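Local coordinates for protein TlmII (Streptoalloteichus hindustanus, PDB 4HVM) that probably acts in tallysomycin biosynthesis as a condensation-domain protein of nonribosomal peptide assembly, and may bind phosphopantetheine, at residues Asp146-Met152 against Asp282-His286; Thr297-Val301 against Tyr332-His336. All coordinates share one frame; numbering follows the deposited sequence.

Contact 1 of 2, residues Asp146-Met152 against Asp282-His286; sequences DARSRYM and DLRDH
Asp146 and Arg284 approach from opposite directions and form a salt bridge, their planes 60° apart, at the centre of a five-residue ionic network. Arg284 NH1 gives the shortest hydrogen bond between the two segments, 2.8 Å to Asp146 OD2 on its syn side, and the acceptor lies in the guanidinium plane; NH2 adds weak bonds to both carboxylate oxygens. The same NH1 also reaches Asp282 OD1 at 2.9 Å, so an arginine, with several N-H groups, suits a site between two aspartates. On the outer side Arg148, its chain extended and CG anti to the backbone N (chi1 -179°), brings NH1 to Asp285 OD1 at 3.2 Å and makes a long salt bridge to Asp282.

Both bridging aspartates are also N-caps: Asp146 OD1 accepts from Ser149 N at 3.0 Å, and Asp282 OD1 from Arg284 N. Arg284 NE bonds to Val292 O, and Arg148 CB lies over one face of the Arg284 guanidinium.

Asp146 fits the aspartate of the condensation-domain HHxxxDG motif, here HQMLLDA. As in relatives, where this residue pairs with an arginine, the chemistry is consistent with a structural part, the charges probably holding helix 147-161 against strand 274-282 and helix 283-286.

Contact 2 of 2, residues Thr297-Val301 against Tyr332-His336; sequences TDRVV and YLPYH
Strand 297-305, the edge strand of the six-stranded sheet, receives the turn that opens helix 335-344, with Asp298 and Arg299 of the strand meeting Tyr332 and Tyr335. Asp298 is the polar centre. Its CG is anti to the backbone N (chi1 -165°), which carries the carboxylate out to the turn, where OD2 lies against the Tyr332 hydroxyl, at a separation too short to be trusted in detail, and accepts from Tyr335 N at 3.2 Å through the syn lone pair. An aspartate suits the place because one oxygen can probably serve both the buried phenol and the Tyr335 N-H in the helix's first turn, whose N-terminal end would probably be favourable to a negative charge. The carboxylate stands at 90° to the Tyr332 ring and meets it at the edge.

In the condensation fold, two lobes related to chloramphenicol acetyltransferase form a V, and this contact lies in the second lobe, where the strand is paired on its other side with 274-282. Side chains alternate along it: Val300 CG1 joins Asp298 at Tyr332, touching CD1 at 4.0 Å, while Arg299 and Val301 turn to Tyr335. The Arg299 chain bends at chi3 and lays its guanidinium across one face of the Tyr335 ring, the planes 33° apart and NH2 3.4 Å from CE2; Val301 CG2 comes to the ring edge, 3.7 Å from CE1. Replacing Tyr335 by an alanine would probably leave the Arg299 guanidinium without its aromatic surface, open a gap beside Val301 and deprive Trp357 NE1 of the hydroxyl it bonds. Between the backbones a water donates to Arg299 O and to Leu333 O, 2.8 Å from each, and Leu19 of helix 18-27 packs on Asp298.

Following the chain from the N terminus, contact 1 opens just after strand 133-141, at the start of helix 147-161; it closes when strand 274-282 ends in the short helix 283-286, a loop of 129 residues. Contact 2 follows, opening at strand 297-305 and closing after 30 intervening residues, which include helix 314-330, at the start of helix 335-344. The two are in series, neither nested nor crossed. Contact 1 ties the first lobe to the second, whereas contact 2 is local to the second. Their centres lie about 15 Å apart, yet they touch: Thr297 OG1, where the strand of contact 2 begins, probably hydrogen-bonds to Asp146 OD2 at 2.8 Å.

Contact 1 of 2, residues Asp146-Met152 against Asp282-His286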
# COMPACT_ATOMS: atom_id res chain seq x y z
N ASP A 146 -5.89 -3.49 3.78
CA ASP A 146 -5.07 -2.75 2.83
C ASP A 146 -4.74 -1.36 3.39
O ASP A 146 -5.04 -1.07 4.55
CB ASP A 146 -5.75 -2.66 1.46
CG ASP A 146 -7.17 -2.11 1.53
OD1 ASP A 146 -7.55 -1.53 2.57
OD2 ASP A 146 -7.90 -2.25 0.52
N ALA A 147 -4.14 -0.52 2.56
CA ALA A 147 -3.71 0.81 2.99
C ALA A 147 -4.83 1.65 3.61
O ALA A 147 -4.65 2.26 4.67
CB ALA A 147 -3.08 1.56 1.82
N ARG A 148 -5.98 1.67 2.95
CA ARG A 148 -7.12 2.46 3.41
C ARG A 148 -7.77 1.88 4.65
O ARG A 148 -8.17 2.61 5.56
CB ARG A 148 -8.15 2.60 2.28
CG ARG A 148 -9.37 3.44 2.65
CD ARG A 148 -10.28 3.63 1.45
NE ARG A 148 -11.46 4.44 1.77
CZ ARG A 148 -12.37 4.81 0.87
NH1 ARG A 148 -12.25 4.44 -0.39
NH2 ARG A 148 -13.41 5.54 1.25
N SER A 149 -7.87 0.55 4.71
CA SER A 149 -8.55 -0.13 5.81
C SER A 149 -7.85 0.07 7.16
O SER A 149 -8.50 0.05 8.20
CB SER A 149 -8.69 -1.62 5.52
OG SER A 149 -9.54 -1.84 4.40
N ARG A 150 -6.54 0.27 7.13
CA ARG A 150 -5.78 0.48 8.35
C ARG A 150 -6.24 1.74 9.07
O ARG A 150 -6.41 1.75 10.28
CB ARG A 150 -4.27 0.55 8.07
CG ARG A 150 -3.70 -0.69 7.42
CD ARG A 150 -2.18 -0.63 7.38
NE ARG A 150 -1.63 -1.37 6.25
CZ ARG A 150 -1.17 -0.80 5.13
NH1 ARG A 150 -1.19 0.51 5.00
NH2 ARG A 150 -0.70 -1.56 4.16
N TYR A 151 -6.44 2.81 8.31
CA TYR A 151 -6.91 4.07 8.88
C TYR A 151 -8.40 4.05 9.18
O TYR A 151 -8.88 4.78 10.05
CB TYR A 151 -6.55 5.23 7.97
CG TYR A 151 -5.09 5.61 8.02
CD1 TYR A 151 -4.53 6.12 9.18
CD2 TYR A 151 -4.27 5.47 6.91
CE1 TYR A 151 -3.20 6.47 9.24
CE2 TYR A 151 -2.93 5.82 6.95
CZ TYR A 151 -2.40 6.32 8.12
OH TYR A 151 -1.08 6.67 8.18
N MSE A 152 -9.14 3.21 8.46
CA MSE A 152 -10.56 3.01 8.74
C MSE A 152 -10.70 2.41 10.13
O MSE A 152 -11.50 2.88 10.95
CB MSE A 152 -11.20 2.08 7.70
CG MSE A 152 -11.25 2.65 6.30
SE MSE A 152 -12.30 1.56 5.07
CE MSE A 152 -14.06 1.96 5.81
N ASP A 282 -7.36 1.30 -5.64
CA ASP A 282 -8.39 0.95 -4.67
C ASP A 282 -9.67 0.63 -5.41
O ASP A 282 -10.25 1.49 -6.08
CB ASP A 282 -8.62 2.11 -3.69
CG ASP A 282 -9.41 1.69 -2.46
OD1 ASP A 282 -10.06 0.62 -2.51
OD2 ASP A 282 -9.37 2.42 -1.45
N LEU A 283 -10.13 -0.62 -5.29
CA LEU A 283 -11.31 -1.07 -6.01
C LEU A 283 -12.62 -0.50 -5.44
O LEU A 283 -13.67 -0.62 -6.06
CB LEU A 283 -11.37 -2.60 -6.05
CG LEU A 283 -10.19 -3.29 -6.73
CD1 LEU A 283 -10.36 -4.80 -6.74
CD2 LEU A 283 -9.99 -2.76 -8.14
N ARG A 284 -12.53 0.11 -4.26
CA ARG A 284 -13.69 0.76 -3.64
C ARG A 284 -14.15 1.94 -4.48
O ARG A 284 -15.34 2.10 -4.76
CB ARG A 284 -13.35 1.23 -2.23
CG ARG A 284 -13.02 0.12 -1.24
CD ARG A 284 -12.56 0.71 0.09
NE ARG A 284 -12.18 -0.32 1.04
CZ ARG A 284 -10.99 -0.91 1.07
NH1 ARG A 284 -10.06 -0.56 0.19
NH2 ARG A 284 -10.72 -1.84 1.97
N ASP A 285 -13.20 2.78 -4.88
CA ASP A 285 -13.51 3.98 -5.65
C ASP A 285 -13.80 3.64 -7.10
O ASP A 285 -14.72 4.19 -7.71
CB ASP A 285 -12.34 4.97 -5.57
CG ASP A 285 -12.02 5.40 -4.15
OD1 ASP A 285 -12.97 5.52 -3.35
OD2 ASP A 285 -10.83 5.62 -3.84
N HIS A 286 -13.01 2.72 -7.65
CA HIS A 286 -13.09 2.37 -9.06
C HIS A 286 -14.33 1.54 -9.41
O HIS A 286 -14.91 1.70 -10.49
CB HIS A 286 -11.83 1.62 -9.49
CG HIS A 286 -11.84 1.19 -10.92
ND1 HIS A 286 -11.75 -0.13 -11.30
CD2 HIS A 286 -11.94 1.90 -12.07
CE1 HIS A 286 -11.79 -0.21 -12.62
NE2 HIS A 286 -11.91 1.01 -13.11

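Contact 2 of 2, residues Thr297-Val301 against Tyr332-His336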
# COMPACT_ATOMS: atom_id res chain seq x y z
N THR A 297 -7.48 -3.64 -2.50
CA THR A 297 -6.49 -2.88 -3.26
C THR A 297 -5.64 -3.83 -4.08
O THR A 297 -5.15 -4.84 -3.57
CB THR A 297 -5.58 -2.05 -2.34
OG1 THR A 297 -6.38 -1.17 -1.53
CG2 THR A 297 -4.60 -1.23 -3.16
N ASP A 298 -5.48 -3.51 -5.36
CA ASP A 298 -4.70 -4.36 -6.26
C ASP A 298 -3.73 -3.52 -7.08
O ASP A 298 -3.88 -2.30 -7.20
CB ASP A 298 -5.64 -5.12 -7.19
CG ASP A 298 -4.95 -6.28 -7.89
OD1 ASP A 298 -3.95 -6.81 -7.36
OD2 ASP A 298 -5.42 -6.66 -8.98
N ARG A 299 -2.72 -4.18 -7.64
CA ARG A 299 -1.71 -3.50 -8.45
C ARG A 299 -1.99 -3.63 -9.94
O ARG A 299 -2.36 -4.70 -10.42
CB ARG A 299 -0.32 -4.05 -8.12
CG ARG A 299 0.21 -3.63 -6.76
CD ARG A 299 1.52 -4.34 -6.44
NE ARG A 299 1.30 -5.75 -6.12
CZ ARG A 299 2.28 -6.61 -5.83
NH1 ARG A 299 3.54 -6.21 -5.84
NH2 ARG A 299 1.98 -7.87 -5.55
N VAL A 300 -1.81 -2.54 -10.67
CA VAL A 300 -1.93 -2.57 -12.13
C VAL A 300 -0.60 -2.23 -12.79
O VAL A 300 0.17 -1.41 -12.29
CB VAL A 300 -3.04 -1.62 -12.64
CG1 VAL A 300 -4.38 -2.03 -12.06
CG2 VAL A 300 -2.73 -0.18 -12.29
N VAL A 301 -0.31 -2.88 -13.91
CA VAL A 301 0.91 -2.63 -14.66
C VAL A 301 0.58 -1.85 -15.93
O VAL A 301 -0.24 -2.29 -16.74
CB VAL A 301 1.62 -3.94 -15.04
CG1 VAL A 301 2.86 -3.66 -15.87
CG2 VAL A 301 1.96 -4.73 -13.79
N TYR A 332 -8.52 -4.30 -17.13
CA TYR A 332 -8.03 -4.79 -15.85
C TYR A 332 -7.96 -6.31 -15.77
O TYR A 332 -8.88 -7.02 -16.19
CB TYR A 332 -8.87 -4.24 -14.70
CG TYR A 332 -8.58 -4.87 -13.36
CD1 TYR A 332 -7.41 -4.57 -12.67
CD2 TYR A 332 -9.48 -5.75 -12.77
CE1 TYR A 332 -7.13 -5.15 -11.44
CE2 TYR A 332 -9.21 -6.33 -11.54
CZ TYR A 332 -8.04 -6.02 -10.88
OH TYR A 332 -7.76 -6.59 -9.66
N LEU A 333 -6.85 -6.80 -15.23
CA LEU A 333 -6.66 -8.20 -14.90
C LEU A 333 -5.84 -8.23 -13.62
O LEU A 333 -4.79 -7.59 -13.55
CB LEU A 333 -5.93 -8.93 -16.03
CG LEU A 333 -5.74 -10.44 -15.87
CD1 LEU A 333 -7.05 -11.19 -16.04
CD2 LEU A 333 -4.69 -10.96 -16.84
N PRO A 334 -6.32 -8.96 -12.60
CA PRO A 334 -5.67 -9.02 -11.28
C PRO A 334 -4.17 -9.27 -11.39
O PRO A 334 -3.73 -10.10 -12.18
CB PRO A 334 -6.37 -10.20 -10.61
CG PRO A 334 -7.73 -10.21 -11.22
CD PRO A 334 -7.52 -9.80 -12.66
N TYR A 335 -3.39 -8.54 -10.58
CA TYR A 335 -1.94 -8.58 -10.66
C TYR A 335 -1.37 -9.98 -10.54
O TYR A 335 -0.40 -10.32 -11.22
CB TYR A 335 -1.32 -7.68 -9.58
CG TYR A 335 0.18 -7.57 -9.67
CD1 TYR A 335 0.78 -6.70 -10.56
CD2 TYR A 335 1.00 -8.32 -8.84
CE1 TYR A 335 2.15 -6.59 -10.64
CE2 TYR A 335 2.38 -8.22 -8.91
CZ TYR A 335 2.95 -7.35 -9.81
OH TYR A 335 4.32 -7.25 -9.88
N HIS A 336 -1.98 -10.80 -9.69
CA HIS A 336 -1.54 -12.18 -9.53
C HIS A 336 -1.84 -13.00 -10.78
O HIS A 336 -1.07 -13.89 -11.13
CB HIS A 336 -2.17 -12.82 -8.29
CG HIS A 336 -3.67 -12.91 -8.34
ND1 HIS A 336 -4.32 -13.98 -8.90
CD2 HIS A 336 -4.63 -12.07 -7.90
CE1 HIS A 336 -5.63 -13.80 -8.81
NE2 HIS A 336 -5.84 -12.64 -8.21
O HOH W 1 -2.66 -5.77 -13.04